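Local coordinates for hypothetical hydrolase (Bacteroides thetaiotaomicron, PDB 3TC9), which is of uncertain function, probably an auxiliary nutrient-binding protein that joins an immunoglobulin-like domain to a six-bladed beta-propeller, at residues B[312-326]-B[361-375]. Numbering follows the deposited sequence.
With EDO (1,2-ethanediol), chain V; EDO (1,2-ethanediol), chain R.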
ATOM      1  N   VAL B 312      23.541 -13.885  -4.983  1.00 41.49           N
ATOM      2  CA  VAL B 312      22.882 -12.700  -4.452  1.00 41.55           C
ATOM      3  C   VAL B 312      23.179 -12.581  -2.944  1.00 45.04           C
ATOM      4  O   VAL B 312      23.489 -11.478  -2.482  1.00 45.24           O
ATOM      5  CB  VAL B 312      21.374 -12.712  -4.802  1.00 44.84           C
ATOM      6  CG1 VAL B 312      20.558 -11.922  -3.802  1.00 44.23           C
ATOM      7  CG2 VAL B 312      21.176 -12.153  -6.206  1.00 45.57           C
ATOM      8  N   CYS B 313      23.110 -13.693  -2.188  1.00 41.34           N
ATOM      9  CA  CYS B 313      23.405 -13.649  -0.751  1.00 41.17           C
ATOM     10  C   CYS B 313      23.795 -15.017  -0.200  1.00 44.15           C
ATOM     11  O   CYS B 313      23.388 -16.040  -0.749  1.00 43.32           O
ATOM     12  CB  CYS B 313      22.248 -13.051   0.046  1.00 41.82           C
ATOM     13  SG  CYS B 313      20.745 -14.049   0.060  1.00 45.59           S
ATOM     14  N   GLY B 314      24.514 -15.011   0.924  1.00 39.08           N
ATOM     15  CA  GLY B 314      24.941 -16.223   1.604  1.00 39.08           C
ATOM     16  C   GLY B 314      26.277 -16.708   1.072  1.00 42.28           C
ATOM     17  O   GLY B 314      26.725 -16.252   0.023  1.00 38.74           O
ATOM     18  N   GLN B 315      26.922 -17.618   1.809  1.00 39.27           N
ATOM     19  CA  GLN B 315      28.200 -18.204   1.445  1.00 39.68           C
ATOM     20  C   GLN B 315      28.032 -19.721   1.256  1.00 43.70           C
ATOM     21  O   GLN B 315      27.597 -20.404   2.177  1.00 42.40           O
ATOM     22  CB  GLN B 315      29.248 -17.853   2.523  1.00 41.05           C
ATOM     23  CG  GLN B 315      30.657 -18.359   2.239  1.00 35.80           C
ATOM     24  CD  GLN B 315      31.403 -17.625   1.153  1.00 50.61           C
ATOM     25  OE1 GLN B 315      31.363 -16.395   1.026  1.00 48.94           O
ATOM     26  NE2 GLN B 315      32.215 -18.366   0.432  1.00 50.54           N
ATOM     27  N   GLN B 316      28.375 -20.227   0.050  1.00 43.79           N
ATOM     28  CA  GLN B 316      28.278 -21.648  -0.318  0.50 44.06           C
ATOM     29  C   GLN B 316      28.841 -22.541   0.787  1.00 49.27           C
ATOM     30  O   GLN B 316      30.014 -22.410   1.155  1.00 50.31           O
ATOM     31  CB  GLN B 316      29.010 -21.947  -1.649  0.50 45.78           C
ATOM     32  CG  GLN B 316      28.575 -21.098  -2.828  0.50 41.79           C
ATOM     33  CD  GLN B 316      29.523 -19.960  -3.068  0.50 44.89           C
ATOM     34  OE1 GLN B 316      29.537 -18.963  -2.328  0.50 38.75           O
ATOM     35  NE2 GLN B 316      30.329 -20.084  -4.120  0.50 25.01           N
ATOM     36  N   GLY B 317      27.988 -23.406   1.330  1.00 45.86           N
ATOM     37  CA  GLY B 317      28.339 -24.352   2.383  1.00 46.19           C
ATOM     38  C   GLY B 317      28.571 -23.796   3.775  1.00 51.49           C
ATOM     39  O   GLY B 317      28.927 -24.569   4.673  1.00 55.01           O
ATOM     40  N   ALA B 318      28.389 -22.469   3.979  1.00 44.44           N
ATOM     41  CA  ALA B 318      28.635 -21.851   5.287  1.00 42.39           C
ATOM     42  C   ALA B 318      27.320 -21.589   6.050  1.00 41.59           C
ATOM     43  O   ALA B 318      26.669 -20.558   5.861  1.00 40.97           O
ATOM     44  CB  ALA B 318      29.440 -20.573   5.132  1.00 42.94           C
ATOM     45  N   LYS B 319      26.948 -22.554   6.908  1.00 35.32           N
ATOM     46  CA  LYS B 319      25.753 -22.567   7.762  1.00 33.68           C
ATOM     47  C   LYS B 319      25.913 -21.602   8.928  1.00 38.59           C
ATOM     48  O   LYS B 319      26.818 -21.786   9.746  1.00 39.69           O
ATOM     49  CB  LYS B 319      25.521 -23.974   8.373  1.00 34.46           C
ATOM     50  CG  LYS B 319      25.559 -25.177   7.464  1.00 44.90           C
ATOM     51  CD  LYS B 319      26.138 -26.341   8.251  1.00 57.17           C
ATOM     52  CE  LYS B 319      25.807 -27.676   7.659  1.00 75.36           C
ATOM     53  NZ  LYS B 319      25.875 -28.736   8.695  1.00 88.35           N
ATOM     54  N   ASP B 320      25.027 -20.634   9.063  1.00 32.44           N
ATOM     55  CA  ASP B 320      25.082 -19.731  10.210  1.00 31.73           C
ATOM     56  C   ASP B 320      23.852 -18.851  10.237  1.00 34.61           C
ATOM     57  O   ASP B 320      23.036 -18.940   9.342  1.00 35.08           O
ATOM     58  CB  ASP B 320      26.363 -18.865  10.149  1.00 34.02           C
ATOM     59  CG  ASP B 320      26.907 -18.411  11.483  1.00 44.11           C
ATOM     60  OD1 ASP B 320      26.153 -18.469  12.494  1.00 45.08           O
ATOM     61  OD2 ASP B 320      28.052 -17.934  11.512  1.00 52.92           O
ATOM     62  N   TRP B 321      23.719 -18.002  11.253  1.00 31.92           N
ATOM     63  CA  TRP B 321      22.656 -17.015  11.356  1.00 31.11           C
ATOM     64  C   TRP B 321      23.322 -15.667  11.463  1.00 35.42           C
ATOM     65  O   TRP B 321      23.896 -15.348  12.501  1.00 38.23           O
ATOM     66  CB  TRP B 321      21.708 -17.295  12.532  1.00 29.87           C
ATOM     67  CG  TRP B 321      20.612 -16.275  12.612  1.00 30.30           C
ATOM     68  CD1 TRP B 321      19.599 -16.084  11.717  1.00 32.78           C
ATOM     69  CD2 TRP B 321      20.531 -15.195  13.546  1.00 30.51           C
ATOM     70  NE1 TRP B 321      18.857 -14.985  12.071  1.00 32.86           N
ATOM     71  CE2 TRP B 321      19.383 -14.442  13.216  1.00 34.77           C
ATOM     72  CE3 TRP B 321      21.272 -14.839  14.693  1.00 32.08           C
ATOM     73  CZ2 TRP B 321      18.964 -13.348  13.979  1.00 33.77           C
ATOM     74  CZ3 TRP B 321      20.849 -13.760  15.455  1.00 33.19           C
ATOM     75  CH2 TRP B 321      19.701 -13.039  15.107  1.00 33.43           C
ATOM     76  N   VAL B 322      23.369 -14.933  10.339  1.00 32.61           N
ATOM     77  CA  VAL B 322      24.063 -13.650  10.191  1.00 32.16           C
ATOM     78  C   VAL B 322      23.280 -12.752   9.252  1.00 36.78           C
ATOM     79  O   VAL B 322      23.142 -13.047   8.061  1.00 35.30           O
ATOM     80  CB  VAL B 322      25.555 -13.764   9.696  1.00 36.15           C
ATOM     81  CG1 VAL B 322      26.222 -12.382   9.615  1.00 35.86           C
ATOM     82  CG2 VAL B 322      26.402 -14.692  10.564  1.00 36.50           C
ATOM     83  N   ASP B 323      22.767 -11.655   9.792  1.00 35.27           N
ATOM     84  CA  ASP B 323      22.098 -10.616   9.013  1.00 35.91           C
ATOM     85  C   ASP B 323      23.214  -9.749   8.379  1.00 40.85           C
ATOM     86  O   ASP B 323      24.266  -9.575   8.986  1.00 43.38           O
ATOM     87  CB  ASP B 323      21.096  -9.821   9.903  1.00 36.83           C
ATOM     88  CG  ASP B 323      19.874 -10.659  10.294  1.00 46.01           C
ATOM     89  OD1 ASP B 323      19.497 -11.558   9.517  1.00 46.50           O
ATOM     90  OD2 ASP B 323      19.283 -10.400  11.375  1.00 49.59           O
ATOM     91  N   GLY B 324      23.050  -9.347   7.129  1.00 35.95           N
ATOM     92  CA  GLY B 324      24.086  -8.612   6.401  1.00 34.86           C
ATOM     93  C   GLY B 324      23.827  -8.513   4.912  1.00 39.25           C
ATOM     94  O   GLY B 324      22.791  -8.990   4.425  1.00 40.00           O
ATOM     95  N   VAL B 325      24.742  -7.847   4.178  1.00 35.61           N
ATOM     96  CA  VAL B 325      24.616  -7.624   2.740  1.00 34.47           C
ATOM     97  C   VAL B 325      25.386  -8.688   1.936  1.00 40.39           C
ATOM     98  O   VAL B 325      26.553  -8.970   2.210  1.00 40.02           O
ATOM     99  CB  VAL B 325      25.080  -6.193   2.369  1.00 37.96           C
ATOM    100  CG1 VAL B 325      25.017  -5.943   0.852  1.00 38.46           C
ATOM    101  CG2 VAL B 325      24.266  -5.153   3.105  1.00 36.27           C
ATOM    102  N   GLY B 326      24.723  -9.225   0.914  1.00 38.31           N
ATOM    103  CA  GLY B 326      25.311 -10.184  -0.011  1.00 38.19           C
ATOM    104  C   GLY B 326      25.875 -11.421   0.658  1.00 41.88           C
ATOM    105  O   GLY B 326      25.191 -12.056   1.471  1.00 40.46           O
ATOM    106  N   ASN B 361      17.573 -22.186  11.291  1.00 32.45           N
ATOM    107  CA  ASN B 361      17.766 -20.993  12.089  1.00 31.28           C
ATOM    108  C   ASN B 361      16.453 -20.648  12.788  1.00 34.15           C
ATOM    109  O   ASN B 361      16.417 -19.717  13.610  1.00 34.13           O
ATOM    110  CB  ASN B 361      18.276 -19.843  11.225  1.00 28.35           C
ATOM    111  CG  ASN B 361      19.765 -19.919  10.983  1.00 39.46           C
ATOM    112  OD1 ASN B 361      20.535 -20.427  11.795  1.00 37.32           O
ATOM    113  ND2 ASN B 361      20.204 -19.399   9.863  1.00 32.37           N
ATOM    114  N   HIS B 362      15.377 -21.424  12.463  1.00 28.87           N
ATOM    115  CA  HIS B 362      14.001 -21.333  13.023  1.00 28.44           C
ATOM    116  C   HIS B 362      13.423 -19.909  12.958  1.00 35.21           C
ATOM    117  O   HIS B 362      12.831 -19.414  13.925  1.00 36.94           O
ATOM    118  CB  HIS B 362      13.968 -21.860  14.467  1.00 27.79           C
ATOM    119  CG  HIS B 362      14.582 -23.213  14.579  1.00 31.66           C
ATOM    120  ND1 HIS B 362      13.897 -24.338  14.196  1.00 34.06           N
ATOM    121  CD2 HIS B 362      15.829 -23.570  14.966  1.00 32.62           C
ATOM    122  CE1 HIS B 362      14.726 -25.350  14.391  1.00 33.00           C
ATOM    123  NE2 HIS B 362      15.898 -24.931  14.856  1.00 32.82           N
ATOM    124  N   CYS B 363      13.568 -19.266  11.812  1.00 32.92           N
ATOM    125  CA  CYS B 363      13.084 -17.889  11.664  1.00 32.66           C
ATOM    126  C   CYS B 363      12.703 -17.569  10.211  1.00 35.94           C
ATOM    127  O   CYS B 363      12.867 -18.401   9.307  1.00 35.91           O
ATOM    128  CB  CYS B 363      14.129 -16.904  12.193  1.00 32.46           C
ATOM    129  SG  CYS B 363      15.698 -16.962  11.316  1.00 37.22           S
ATOM    130  N   ILE B 364      12.129 -16.378  10.025  1.00 30.59           N
ATOM    131  CA  ILE B 364      11.749 -15.835   8.727  1.00 29.33           C
ATOM    132  C   ILE B 364      12.733 -14.731   8.427  1.00 30.80           C
ATOM    133  O   ILE B 364      12.944 -13.840   9.264  1.00 28.81           O
ATOM    134  CB  ILE B 364      10.268 -15.332   8.642  1.00 31.84           C
ATOM    135  CG1 ILE B 364       9.224 -16.330   9.204  1.00 31.93           C
ATOM    136  CG2 ILE B 364       9.918 -14.881   7.211  1.00 33.10           C
ATOM    137  CD1 ILE B 364       9.200 -17.806   8.556  1.00 35.35           C
ATOM    138  N   ARG B 365      13.336 -14.788   7.246  1.00 27.51           N
ATOM    139  CA  ARG B 365      14.310 -13.787   6.815  1.00 27.81           C
ATOM    140  C   ARG B 365      13.723 -12.923   5.718  1.00 31.39           C
ATOM    141  O   ARG B 365      12.724 -13.293   5.121  1.00 29.57           O
ATOM    142  CB  ARG B 365      15.616 -14.457   6.332  1.00 26.79           C
ATOM    143  CG  ARG B 365      16.143 -15.590   7.225  1.00 33.29           C
ATOM    144  CD  ARG B 365      16.819 -15.175   8.517  1.00 36.27           C
ATOM    145  NE  ARG B 365      17.965 -14.284   8.328  1.00 30.78           N
ATOM    146  CZ  ARG B 365      19.216 -14.670   8.120  1.00 42.14           C
ATOM    147  NH1 ARG B 365      19.515 -15.957   8.040  1.00 35.79           N
ATOM    148  NH2 ARG B 365      20.176 -13.773   7.986  1.00 35.68           N
ATOM    149  N   ILE B 366      14.299 -11.741   5.501  1.00 28.77           N
ATOM    150  CA  ILE B 366      13.921 -10.847   4.415  1.00 28.74           C
ATOM    151  C   ILE B 366      15.149 -10.570   3.561  1.00 32.63           C
ATOM    152  O   ILE B 366      16.155 -10.145   4.091  1.00 32.25           O
ATOM    153  CB  ILE B 366      13.272  -9.489   4.870  1.00 31.38           C
ATOM    154  CG1 ILE B 366      12.208  -9.666   5.992  1.00 30.03           C
ATOM    155  CG2 ILE B 366      12.739  -8.698   3.659  1.00 30.65           C
ATOM    156  CD1 ILE B 366      11.918  -8.414   6.702  1.00 32.40           C
ATOM    157  N   LEU B 367      15.041 -10.780   2.245  1.00 30.57           N
ATOM    158  CA  LEU B 367      16.045 -10.455   1.237  1.00 29.40           C
ATOM    159  C   LEU B 367      15.505  -9.305   0.395  1.00 35.33           C
ATOM    160  O   LEU B 367      14.504  -9.479  -0.334  1.00 33.14           O
ATOM    161  CB  LEU B 367      16.388 -11.662   0.349  1.00 28.69           C
ATOM    162  CG  LEU B 367      17.248 -11.388  -0.909  1.00 31.55           C
ATOM    163  CD1 LEU B 367      18.647 -10.830  -0.547  1.00 32.00           C
ATOM    164  CD2 LEU B 367      17.380 -12.624  -1.733  1.00 31.26           C
ATOM    165  N   THR B 368      16.145  -8.122   0.524  1.00 32.30           N
ATOM    166  CA  THR B 368      15.761  -6.938  -0.244  1.00 33.46           C
ATOM    167  C   THR B 368      16.348  -7.015  -1.650  1.00 39.21           C
ATOM    168  O   THR B 368      17.360  -7.680  -1.851  1.00 40.26           O
ATOM    169  CB  THR B 368      16.233  -5.627   0.428  1.00 32.50           C
ATOM    170  OG1 THR B 368      17.624  -5.462   0.171  1.00 31.87           O
ATOM    171  CG2 THR B 368      15.882  -5.542   1.899  1.00 25.07           C
ATOM    172  N   PRO B 369      15.785  -6.279  -2.618  1.00 37.18           N
ATOM    173  CA  PRO B 369      16.330  -6.324  -3.989  1.00 38.03           C
ATOM    174  C   PRO B 369      17.822  -5.931  -4.117  1.00 47.44           C
ATOM    175  O   PRO B 369      18.482  -6.364  -5.085  1.00 47.24           O
ATOM    176  CB  PRO B 369      15.455  -5.325  -4.732  1.00 39.58           C
ATOM    177  CG  PRO B 369      14.184  -5.291  -3.968  1.00 41.69           C
ATOM    178  CD  PRO B 369      14.553  -5.467  -2.545  1.00 37.13           C
ATOM    179  N   GLN B 370      18.338  -5.136  -3.121  1.00 46.70           N
ATOM    180  CA  GLN B 370      19.727  -4.650  -3.047  0.50 47.17           C
ATOM    181  C   GLN B 370      20.682  -5.692  -2.403  1.00 50.01           C
ATOM    182  O   GLN B 370      21.893  -5.453  -2.309  1.00 51.34           O
ATOM    183  CB  GLN B 370      19.815  -3.311  -2.277  0.50 48.61           C
ATOM    184  CG  GLN B 370      19.116  -2.119  -2.935  0.50 61.16           C
ATOM    185  CD  GLN B 370      19.813  -0.799  -2.681  0.50 75.62           C
ATOM    186  OE1 GLN B 370      19.827  -0.245  -1.566  0.50 67.05           O
ATOM    187  NE2 GLN B 370      20.379  -0.240  -3.737  0.50 65.70           N
ATOM    188  N   GLY B 371      20.147  -6.844  -1.989  1.00 43.84           N
ATOM    189  CA  GLY B 371      20.926  -7.931  -1.395  1.00 42.55           C
ATOM    190  C   GLY B 371      21.107  -7.947   0.114  1.00 44.21           C
ATOM    191  O   GLY B 371      21.957  -8.689   0.611  1.00 45.58           O
ATOM    192  N   ARG B 372      20.346  -7.130   0.854  1.00 36.32           N
ATOM    193  CA  ARG B 372      20.432  -7.101   2.310  1.00 35.40           C
ATOM    194  C   ARG B 372      19.525  -8.174   2.918  1.00 39.01           C
ATOM    195  O   ARG B 372      18.371  -8.335   2.486  1.00 36.83           O
ATOM    196  CB  ARG B 372      20.050  -5.728   2.848  1.00 35.20           C
ATOM    197  CG  ARG B 372      20.208  -5.635   4.336  1.00 40.50           C
ATOM    198  CD  ARG B 372      19.997  -4.249   4.872  1.00 49.48           C
ATOM    199  NE  ARG B 372      21.159  -3.378   4.673  1.00 61.64           N
ATOM    200  CZ  ARG B 372      22.283  -3.427   5.383  1.00 69.22           C
ATOM    201  NH1 ARG B 372      22.461  -4.373   6.298  1.00 56.68           N
ATOM    202  NH2 ARG B 372      23.263  -2.567   5.142  1.00 50.62           N
ATOM    203  N   VAL B 373      20.064  -8.939   3.891  1.00 34.20           N
ATOM    204  CA  VAL B 373      19.281  -9.966   4.581  1.00 31.38           C
ATOM    205  C   VAL B 373      19.117  -9.536   6.027  1.00 34.76           C
ATOM    206  O   VAL B 373      20.093  -9.195   6.687  1.00 33.89           O
ATOM    207  CB  VAL B 373      19.862 -11.413   4.461  1.00 33.76           C
ATOM    208  CG1 VAL B 373      18.912 -12.454   5.081  1.00 33.31           C
ATOM    209  CG2 VAL B 373      20.154 -11.773   3.019  1.00 32.66           C
ATOM    210  N   THR B 374      17.863  -9.520   6.507  1.00 32.22           N
ATOM    211  CA  THR B 374      17.496  -9.225   7.898  1.00 30.27           C
ATOM    212  C   THR B 374      16.601 -10.363   8.414  1.00 33.14           C
ATOM    213  O   THR B 374      16.247 -11.247   7.639  1.00 31.60           O
ATOM    214  CB  THR B 374      16.821  -7.849   8.034  1.00 35.80           C
ATOM    215  OG1 THR B 374      15.688  -7.835   7.189  1.00 39.15           O
ATOM    216  CG2 THR B 374      17.761  -6.665   7.692  1.00 34.20           C
ATOM    217  N   THR B 375      16.241 -10.348   9.718  1.00 29.16           N
ATOM    218  CA  THR B 375      15.372 -11.358  10.297  1.00 28.63           C
ATOM    219  C   THR B 375      14.051 -10.705  10.624  1.00 33.64           C
ATOM    220  O   THR B 375      14.006  -9.667  11.285  1.00 34.43           O
ATOM    221  CB  THR B 375      16.047 -12.016  11.490  1.00 33.85           C
ATOM    222  OG1 THR B 375      17.226 -12.632  10.993  1.00 32.18           O
ATOM    223  CG2 THR B 375      15.135 -13.058  12.226  1.00 27.47           C
TER
HETATM  224  C1  EDO V 498      23.284 -22.522  12.974  1.00 60.61           C
HETATM  225  O1  EDO V 498      22.822 -21.993  11.721  1.00 54.48           O
HETATM  226  C2  EDO V 498      24.095 -21.465  13.720  1.00 61.53           C
HETATM  227  O2  EDO V 498      25.446 -21.466  13.247  1.00 71.88           O
HETATM  228  C1  EDO R 486      21.307 -29.396   7.353  1.00 60.49           C
HETATM  229  O1  EDO R 486      21.502 -28.197   6.608  1.00 59.77           O
HETATM  230  C2  EDO R 486      22.640 -29.764   7.987  1.00 61.54           C
HETATM  231  O2  EDO R 486      22.968 -28.794   8.985  1.00 67.66           O
HETATM  232  O   HOH W   1      17.658  -8.242  11.766  1.00 44.41           O
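D323 meets R365 and T375 where the loop leading into strand 324-325 lies against the hairpin of strands 363-367 and 372-375. This is the tight, polar part of the contact. R365 NH2 forms a salt bridge to D323 OD1 at 2.8 Å, on the anti side and tilted out of the carboxylate plane. T375 OG1 donates to the syn lone pair of the same OD1. The bent R365 chain (chi2 -76°, chi3 -58°) brings its guanidinium up to the loop, and a second salt bridge to D358 holds NH1. W321 CD1 sits over one guanidinium face, offset toward its rim, with the two planes 61° apart. Its NE1 donates to T375 OG1 at 3.1 Å, a bent bond. C363 SG lies 3.8 Å from W321 NE1, oblique to the ring. Replacing W321 by an alanine is likely to leave T375 OG1 without its indole donor and to open a gap over the rim of the R365 guanidinium. N361 ND2 reaches D320 O at 2.9 Å and also bonds to D358.

Beyond D323, G324 and V373 form an antiparallel hydrogen-bonded pair, and G326 N bonds to G371 O. Strand 324-325 thus becomes an outermost strand of this propeller blade. At the V373 side chain, C313 SG packs on V373 CG2 and L367 CD1, and V312 links the preceding blade to L367.

The outer side is looser. V325 CG2 lies over the centre of the exposed R372 guanidinium, 3.4 Å from R372 NH2. A water joins D323 OD2 to T375 N, and an ethanediol, probably from crystallisation, bridges D320 and N361. The R365 charge beside OD1 would probably favour a charged D323 carboxylate, which ties the inter-blade loop to the hairpin.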